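Local coordinates for protein alpha-galactosidase (Umbelopsis vinacea, PDB 3A5V) that hydrolyses terminal alpha-galactosyl residues as a family 27 glycoside hydrolase, pairing a beta/alpha barrel with a C-terminal beta sandwich and assembling as a tetramer, at residues I358-W364 with V385-M391. Sequence-based numbering, arbitrary orientation.
Sequences IEVRDLW and VRLLKFM. With NAG (2-acetamido-2-deoxy-beta-D-glucopyranose), chain D.
A salt bridge near the end of this antiparallel strand pair neutralises the buried Asp-362 carboxylate: Arg-386, coiled by three successive m rotamers, brings NH2 to 2.8 Å and NE to 3.0 Å from OD2 of Asp-362. A water 2.8 Å from Asp-362 OD1 accepts from Leu-387 N at 3.0 Å, filling the gap where the strands part. Strands 358-362 and 385-390 run at 146°, axes 4.6 Å apart, in extended conformation. Arg-361 faces Lys-389 as the hydrogen-bonded pair (N to O 2.8 Å, O to N 2.9 Å); Met-391 N to Glu-359 O, 2.9 Å, and Leu-363 N to Leu-387 O, 3.0 Å, continue the register. Beta-branched Val-360 (t) suits a buried strand position and sets CG2 3.7 Å from the centroid of the Phe-390 ring (m), a CH-pi contact over its face. Arg-361 and Lys-389 share the other face, their long aliphatic stems, chi1 to chi3 all t, carrying the charges away from the partner strand, that of Arg-361 into a salt bridge with Glu-289. Glu-359 N donates to O6 of a glycan NAG at 3.1 Å. Both are inner strands of the C-terminal beta sandwich, between 322-329 and 367-372; Leu-363, Trp-364 and Leu-387 pack on helix 288-294, and Val-385 and Trp-364 on helix 251-263, joining sandwich to barrel.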
loop_
_atom_site.group_PDB
_atom_site.type_symbol
_atom_site.label_atom_id
_atom_site.label_comp_id
_atom_site.label_asym_id
_atom_site.label_seq_id
_atom_site.Cartn_x
_atom_site.Cartn_y
_atom_site.Cartn_z
ATOM N N ILE A 358 -9.974 -21.585 40.727
ATOM C CA ILE A 358 -8.802 -20.704 40.743
ATOM C C ILE A 358 -9.162 -19.402 41.460
ATOM O O ILE A 358 -10.246 -18.847 41.245
ATOM C CB ILE A 358 -8.291 -20.385 39.288
ATOM C CG1 ILE A 358 -7.911 -21.669 38.534
ATOM C CG2 ILE A 358 -7.082 -19.421 39.302
ATOM C CD1 ILE A 358 -7.734 -21.459 37.016
ATOM N N GLU A 359 -8.253 -18.934 42.316
ATOM C CA GLU A 359 -8.425 -17.664 43.002
ATOM C C GLU A 359 -8.136 -16.508 42.048
ATOM O O GLU A 359 -7.125 -16.512 41.339
ATOM C CB GLU A 359 -7.493 -17.535 44.216
ATOM C CG GLU A 359 -7.751 -16.236 44.986
ATOM C CD GLU A 359 -6.732 -15.912 46.082
ATOM O OE1 GLU A 359 -5.730 -16.632 46.238
ATOM O OE2 GLU A 359 -6.949 -14.892 46.774
ATOM N N VAL A 360 -9.018 -15.514 42.068
ATOM C CA VAL A 360 -8.881 -14.336 41.212
ATOM C C VAL A 360 -8.754 -13.107 42.099
ATOM O O VAL A 360 -9.565 -12.905 43.015
ATOM C CB VAL A 360 -10.107 -14.167 40.279
ATOM C CG1 VAL A 360 -9.933 -12.916 39.377
ATOM C CG2 VAL A 360 -10.312 -15.434 39.427
ATOM N N ARG A 361 -7.739 -12.297 41.824
ATOM C CA ARG A 361 -7.494 -11.065 42.584
ATOM C C ARG A 361 -7.754 -9.846 41.694
ATOM O O ARG A 361 -7.390 -9.841 40.512
ATOM C CB ARG A 361 -6.046 -11.049 43.071
ATOM C CG ARG A 361 -5.649 -9.811 43.864
ATOM C CD ARG A 361 -4.222 -9.955 44.399
ATOM N NE ARG A 361 -3.836 -8.830 45.265
ATOM C CZ ARG A 361 -4.139 -8.731 46.560
ATOM N NH1 ARG A 361 -4.874 -9.674 47.158
ATOM N NH2 ARG A 361 -3.734 -7.668 47.255
ATOM N N ASP A 362 -8.373 -8.822 42.271
ATOM C CA ASP A 362 -8.586 -7.556 41.577
ATOM C C ASP A 362 -7.398 -6.669 41.935
ATOM O O ASP A 362 -7.231 -6.289 43.106
ATOM C CB ASP A 362 -9.917 -6.922 42.002
ATOM C CG ASP A 362 -10.257 -5.650 41.222
ATOM O OD1 ASP A 362 -9.350 -4.810 40.966
ATOM O OD2 ASP A 362 -11.449 -5.480 40.874
ATOM N N LEU A 363 -6.577 -6.352 40.929
ATOM C CA LEU A 363 -5.305 -5.649 41.156
ATOM C C LEU A 363 -5.439 -4.161 41.470
ATOM O O LEU A 363 -4.596 -3.589 42.185
ATOM C CB LEU A 363 -4.348 -5.861 39.973
ATOM C CG LEU A 363 -3.944 -7.315 39.694
ATOM C CD1 LEU A 363 -2.790 -7.313 38.708
ATOM C CD2 LEU A 363 -3.551 -8.087 40.991
ATOM N N TRP A 364 -6.481 -3.529 40.938
ATOM C CA TRP A 364 -6.771 -2.125 41.273
ATOM C C TRP A 364 -7.276 -1.983 42.702
ATOM O O TRP A 364 -6.824 -1.099 43.438
ATOM C CB TRP A 364 -7.778 -1.506 40.291
ATOM C CG TRP A 364 -7.112 -1.166 38.970
ATOM C CD1 TRP A 364 -7.391 -1.710 37.741
ATOM C CD2 TRP A 364 -6.032 -0.240 38.766
ATOM N NE1 TRP A 364 -6.564 -1.172 36.786
ATOM C CE2 TRP A 364 -5.722 -0.263 37.380
ATOM C CE3 TRP A 364 -5.316 0.628 39.615
ATOM C CZ2 TRP A 364 -4.710 0.534 36.816
ATOM C CZ3 TRP A 364 -4.296 1.426 39.053
ATOM C CH2 TRP A 364 -4.006 1.371 37.664
ATOM N N VAL A 385 -12.175 -0.664 32.790
ATOM C CA VAL A 385 -11.530 -1.982 32.862
ATOM C C VAL A 385 -11.757 -2.636 34.215
ATOM O O VAL A 385 -11.989 -1.948 35.211
ATOM C CB VAL A 385 -9.972 -1.920 32.610
ATOM C CG1 VAL A 385 -9.652 -1.651 31.106
ATOM C CG2 VAL A 385 -9.277 -0.896 33.564
ATOM N N ARG A 386 -11.703 -3.967 34.236
ATOM C CA ARG A 386 -11.375 -4.697 35.459
ATOM C C ARG A 386 -10.088 -5.460 35.154
ATOM O O ARG A 386 -9.996 -6.139 34.127
ATOM C CB ARG A 386 -12.497 -5.658 35.902
ATOM C CG ARG A 386 -13.824 -4.956 36.286
ATOM C CD ARG A 386 -13.694 -4.075 37.548
ATOM N NE ARG A 386 -13.461 -4.860 38.767
ATOM C CZ ARG A 386 -14.419 -5.475 39.467
ATOM N NH1 ARG A 386 -15.695 -5.409 39.074
ATOM N NH2 ARG A 386 -14.098 -6.160 40.563
ATOM N N LEU A 387 -9.109 -5.316 36.042
ATOM C CA LEU A 387 -7.780 -5.888 35.875
ATOM C C LEU A 387 -7.619 -7.001 36.903
ATOM O O LEU A 387 -7.630 -6.736 38.123
ATOM C CB LEU A 387 -6.697 -4.810 36.090
ATOM C CG LEU A 387 -5.246 -5.316 36.160
ATOM C CD1 LEU A 387 -4.846 -6.050 34.881
ATOM C CD2 LEU A 387 -4.262 -4.185 36.460
ATOM N N LEU A 388 -7.462 -8.230 36.413
ATOM C CA LEU A 388 -7.506 -9.413 37.263
ATOM C C LEU A 388 -6.219 -10.191 37.176
ATOM O O LEU A 388 -5.585 -10.254 36.101
ATOM C CB LEU A 388 -8.660 -10.353 36.844
ATOM C CG LEU A 388 -10.039 -9.706 36.644
ATOM C CD1 LEU A 388 -11.026 -10.728 36.050
ATOM C CD2 LEU A 388 -10.568 -9.100 37.959
ATOM N N LYS A 389 -5.842 -10.796 38.302
ATOM C CA LYS A 389 -4.792 -11.806 38.309
ATOM C C LYS A 389 -5.342 -13.152 38.773
ATOM O O LYS A 389 -5.911 -13.262 39.866
ATOM C CB LYS A 389 -3.619 -11.375 39.202
ATOM C CG LYS A 389 -2.438 -12.369 39.174
ATOM C CD LYS A 389 -1.349 -11.923 40.140
ATOM C CE LYS A 389 -0.193 -12.921 40.195
ATOM N NZ LYS A 389 0.841 -12.411 41.127
ATOM N N PHE A 390 -5.166 -14.163 37.925
ATOM C CA PHE A 390 -5.527 -15.545 38.246
ATOM C C PHE A 390 -4.315 -16.175 38.900
ATOM O O PHE A 390 -3.220 -16.145 38.326
ATOM C CB PHE A 390 -5.921 -16.312 36.972
ATOM C CG PHE A 390 -7.342 -16.045 36.510
ATOM C CD1 PHE A 390 -7.731 -14.773 36.096
ATOM C CD2 PHE A 390 -8.278 -17.073 36.491
ATOM C CE1 PHE A 390 -9.069 -14.511 35.674
ATOM C CE2 PHE A 390 -9.594 -16.844 36.073
ATOM C CZ PHE A 390 -10.001 -15.553 35.669
ATOM N N MET A 391 -4.504 -16.731 40.097
ATOM C CA MET A 391 -3.379 -17.186 40.922
ATOM C C MET A 391 -2.873 -18.573 40.529
ATOM O O MET A 391 -1.877 -19.064 41.053
ATOM C CB MET A 391 -3.738 -17.114 42.416
ATOM C CG MET A 391 -4.135 -15.723 42.878
ATOM S SD MET A 391 -2.839 -14.466 42.687
ATOM C CE MET A 391 -1.743 -14.963 44.005
HETATM C C1 NAG D . -8.706 -21.843 45.018
HETATM C C2 NAG D . -8.744 -23.357 45.297
HETATM C C3 NAG D . -7.346 -23.892 45.622
HETATM C C4 NAG D . -6.350 -23.493 44.531
HETATM C C5 NAG D . -6.454 -21.985 44.236
HETATM C C6 NAG D . -5.545 -21.588 43.069
HETATM C C7 NAG D . -10.633 -24.582 46.232
HETATM C C8 NAG D . -11.651 -24.671 47.338
HETATM N N2 NAG D . -9.671 -23.671 46.376
HETATM O O3 NAG D . -7.376 -25.298 45.743
HETATM O O4 NAG D . -5.031 -23.764 44.967
HETATM O O5 NAG D . -7.786 -21.622 43.959
HETATM O O6 NAG D . -5.529 -20.190 42.911
HETATM O O7 NAG D . -10.699 -25.350 45.262
HETATM O O HOH W 1 -10.056 -3.873 38.451
#